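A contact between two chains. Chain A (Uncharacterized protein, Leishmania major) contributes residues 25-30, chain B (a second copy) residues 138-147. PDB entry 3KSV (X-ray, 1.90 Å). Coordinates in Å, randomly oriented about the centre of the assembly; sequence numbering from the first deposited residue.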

# COMPACT_ATOMS: atom_id res chain seq x y z
N CYS A 25 -7.78 17.60 13.68
CA CYS A 25 -6.82 17.31 12.62
C CYS A 25 -7.47 17.76 11.31
O CYS A 25 -8.65 17.47 11.06
CB CYS A 25 -6.44 15.81 12.59
SG CYS A 25 -4.94 15.41 11.57
N ALA A 26 -6.71 18.51 10.52
CA ALA A 26 -7.20 19.02 9.25
C ALA A 26 -7.45 17.84 8.32
O ALA A 26 -6.55 17.06 8.01
CB ALA A 26 -6.21 20.01 8.63
N LYS A 27 -8.69 17.75 7.88
CA LYS A 27 -9.16 16.67 7.04
C LYS A 27 -8.82 16.99 5.55
O LYS A 27 -9.27 18.01 5.01
CB LYS A 27 -10.66 16.62 7.35
CG LYS A 27 -11.53 15.59 6.71
CD LYS A 27 -13.00 16.03 7.00
CE LYS A 27 -13.48 17.16 6.04
NZ LYS A 27 -14.28 18.23 6.71
N VAL A 28 -7.98 16.17 4.93
CA VAL A 28 -7.57 16.36 3.51
C VAL A 28 -8.64 15.81 2.52
O VAL A 28 -8.80 16.31 1.40
CB VAL A 28 -6.16 15.72 3.26
CG1 VAL A 28 -5.87 15.52 1.78
CG2 VAL A 28 -5.08 16.57 3.92
N ALA A 29 -9.37 14.80 2.96
CA ALA A 29 -10.48 14.25 2.19
C ALA A 29 -11.27 13.32 3.11
O ALA A 29 -10.75 12.86 4.13
CB ALA A 29 -9.97 13.50 0.98
N GLU A 30 -12.53 13.10 2.76
CA GLU A 30 -13.41 12.23 3.52
C GLU A 30 -14.40 11.61 2.55
O GLU A 30 -14.94 12.29 1.69
CB GLU A 30 -14.14 13.02 4.62
CG GLU A 30 -15.07 12.15 5.48
CD GLU A 30 -15.70 12.88 6.68
OE1 GLU A 30 -15.64 14.13 6.77
OE2 GLU A 30 -16.29 12.17 7.55
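Chain B (138-147) DAKRYSEAIA

Val A28 is the apolar centre of this contact. It is buried, and 98 Å² of its surface is covered by the chain B stretch, the largest area of any residue here. Its side chain takes the t rotamer, with chi1 at 164°. The two methyl groups reach different parts of the chain B helix. CG1 of Val A28 lies 3.7 Å from CB of Tyr B142 and 3.7 Å from CD1 of Ile B146. CG2 of Val A28 lies 3.9 Å from CB of Ala B139 and also 3.9 Å from CA of the same alanine. These are van der Waals distances, so the valine is packed closely against the helix.

The whole of chain B 138-147 is helical, and the helix begins earlier in the chain. Phi and psi stay near -60° and -40° throughout. From Tyr B142 to Ala B147, each backbone N hydrogen-bonds to the O four residues back, as from Ser B143 N to Ala B139 O at 3.0 Å and from Ile B146 N to Tyr B142 O at 2.9 Å. Ala B139, Tyr B142 or Ser B143, and Ile B146 follow at steps of three or four, about one turn each, so they line one side of the helix. Lys B140 and Glu B144 have their CA-to-CB bonds pointing away and make no contact.

Chain A is mostly extended but turns a corner at Val A28, where phi and psi are -81° and -29°. Ala A29 and Glu A30 are in a strand. Its direction can be read from the pairs: Ala A26 meets Ala B139, Val A28 sits by Ser B143, and Ala A29 meets Ile B146. Both chains therefore advance in the same general sense. The closest CA pair is Val A28 CA and Ser B143 CA, at 4.7 Å. A small residue at this point of the helix accompanies the close approach.

The two flanking alanines extend the apolar patch. Both direct their CA-to-CB bonds toward the helix. CB of Ala A29 is 4.0 Å from CG2 of Ile B146. CB of Ala A26 is 4.4 Å from CB of Ala B139, a looser contact. Between them, Lys A27 points its CA-to-CB bond away.

Tyr B142 contributes its CB rather than its hydroxyl. Its CA-to-CB bond points toward chain A, but the end of the side chain leads away, and OH is hydrogen-bonded elsewhere in the structure.

The polar edge lies at the carbonyl of Val A28. O of Val A28 is 2.9 Å from CB of Ser B143, a tight approach. O of Val A28 is also 3.2 Å from CA of Ser B143, a CA-H...O contact with an angle of 120° at the hydrogen. No direct hydrogen bond joins the two stretches. Water 1 links them instead, its O donating to O of Val A28 at 2.9 Å and to O of Ser B143 at 2.7 Å. In all, 274 Å² is buried, counting both sides.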

# COMPACT_ATOMS: atom_id res chain seq x y z
N ASP B 138 -0.02 22.31 2.62
CA ASP B 138 -0.11 21.00 1.99
C ASP B 138 -1.53 20.45 2.06
O ASP B 138 -1.99 19.84 1.11
CB ASP B 138 0.86 19.99 2.63
CG ASP B 138 2.33 20.43 2.52
OD1 ASP B 138 2.65 21.35 1.72
OD2 ASP B 138 3.16 19.84 3.25
N ALA B 139 -2.23 20.65 3.18
CA ALA B 139 -3.58 20.09 3.34
C ALA B 139 -4.54 20.73 2.36
O ALA B 139 -5.40 20.05 1.80
CB ALA B 139 -4.09 20.28 4.77
N LYS B 140 -4.39 22.04 2.16
CA LYS B 140 -5.21 22.78 1.21
C LYS B 140 -4.97 22.32 -0.23
O LYS B 140 -5.91 22.06 -0.97
CB LYS B 140 -4.93 24.28 1.30
CG LYS B 140 -5.75 25.12 0.31
CD LYS B 140 -5.43 26.63 0.45
CE LYS B 140 -6.18 27.49 -0.58
NZ LYS B 140 -5.53 28.83 -0.73
N ARG B 141 -3.70 22.27 -0.62
CA ARG B 141 -3.32 21.86 -1.99
C ARG B 141 -3.82 20.44 -2.28
O ARG B 141 -4.47 20.18 -3.28
CB ARG B 141 -1.80 21.93 -2.15
CG ARG B 141 -1.27 21.36 -3.49
CD ARG B 141 0.12 21.88 -3.83
NE ARG B 141 1.16 21.33 -2.97
CZ ARG B 141 1.71 20.13 -3.09
NH1 ARG B 141 1.30 19.25 -4.03
NH2 ARG B 141 2.68 19.77 -2.24
N TYR B 142 -3.53 19.52 -1.38
CA TYR B 142 -3.98 18.14 -1.52
C TYR B 142 -5.52 18.00 -1.58
O TYR B 142 -6.04 17.27 -2.42
CB TYR B 142 -3.47 17.31 -0.35
CG TYR B 142 -2.00 16.92 -0.38
CD1 TYR B 142 -1.14 17.31 -1.41
CD2 TYR B 142 -1.49 16.15 0.65
CE1 TYR B 142 0.19 16.92 -1.40
CE2 TYR B 142 -0.17 15.75 0.66
CZ TYR B 142 0.66 16.14 -0.35
OH TYR B 142 1.96 15.73 -0.29
N SER B 143 -6.25 18.67 -0.69
CA SER B 143 -7.70 18.49 -0.67
C SER B 143 -8.37 19.06 -1.91
O SER B 143 -9.33 18.48 -2.44
CB SER B 143 -8.32 19.09 0.57
OG SER B 143 -8.37 20.47 0.47
N GLU B 144 -7.87 20.20 -2.37
CA GLU B 144 -8.34 20.78 -3.62
C GLU B 144 -8.02 19.87 -4.82
O GLU B 144 -8.86 19.71 -5.70
CB GLU B 144 -7.77 22.19 -3.83
CG GLU B 144 -8.41 23.24 -2.88
CD GLU B 144 -7.84 24.66 -3.03
OE1 GLU B 144 -7.00 24.88 -3.94
OE2 GLU B 144 -8.25 25.55 -2.23
N ALA B 145 -6.81 19.29 -4.84
CA ALA B 145 -6.44 18.33 -5.90
C ALA B 145 -7.35 17.13 -5.89
O ALA B 145 -7.76 16.66 -6.94
CB ALA B 145 -5.02 17.88 -5.73
N ILE B 146 -7.66 16.62 -4.71
CA ILE B 146 -8.53 15.45 -4.59
C ILE B 146 -9.97 15.81 -4.91
O ILE B 146 -10.67 15.02 -5.56
CB ILE B 146 -8.42 14.80 -3.18
CG1 ILE B 146 -7.01 14.22 -2.98
CG2 ILE B 146 -9.48 13.74 -2.98
CD1 ILE B 146 -6.62 14.02 -1.51
N ALA B 147 -10.42 16.99 -4.49
CA ALA B 147 -11.80 17.42 -4.72
C ALA B 147 -12.23 17.46 -6.21
O ALA B 147 -13.39 17.21 -6.54
CB ALA B 147 -12.03 18.79 -4.08
O HOH W 1 -10.68 16.79 -0.76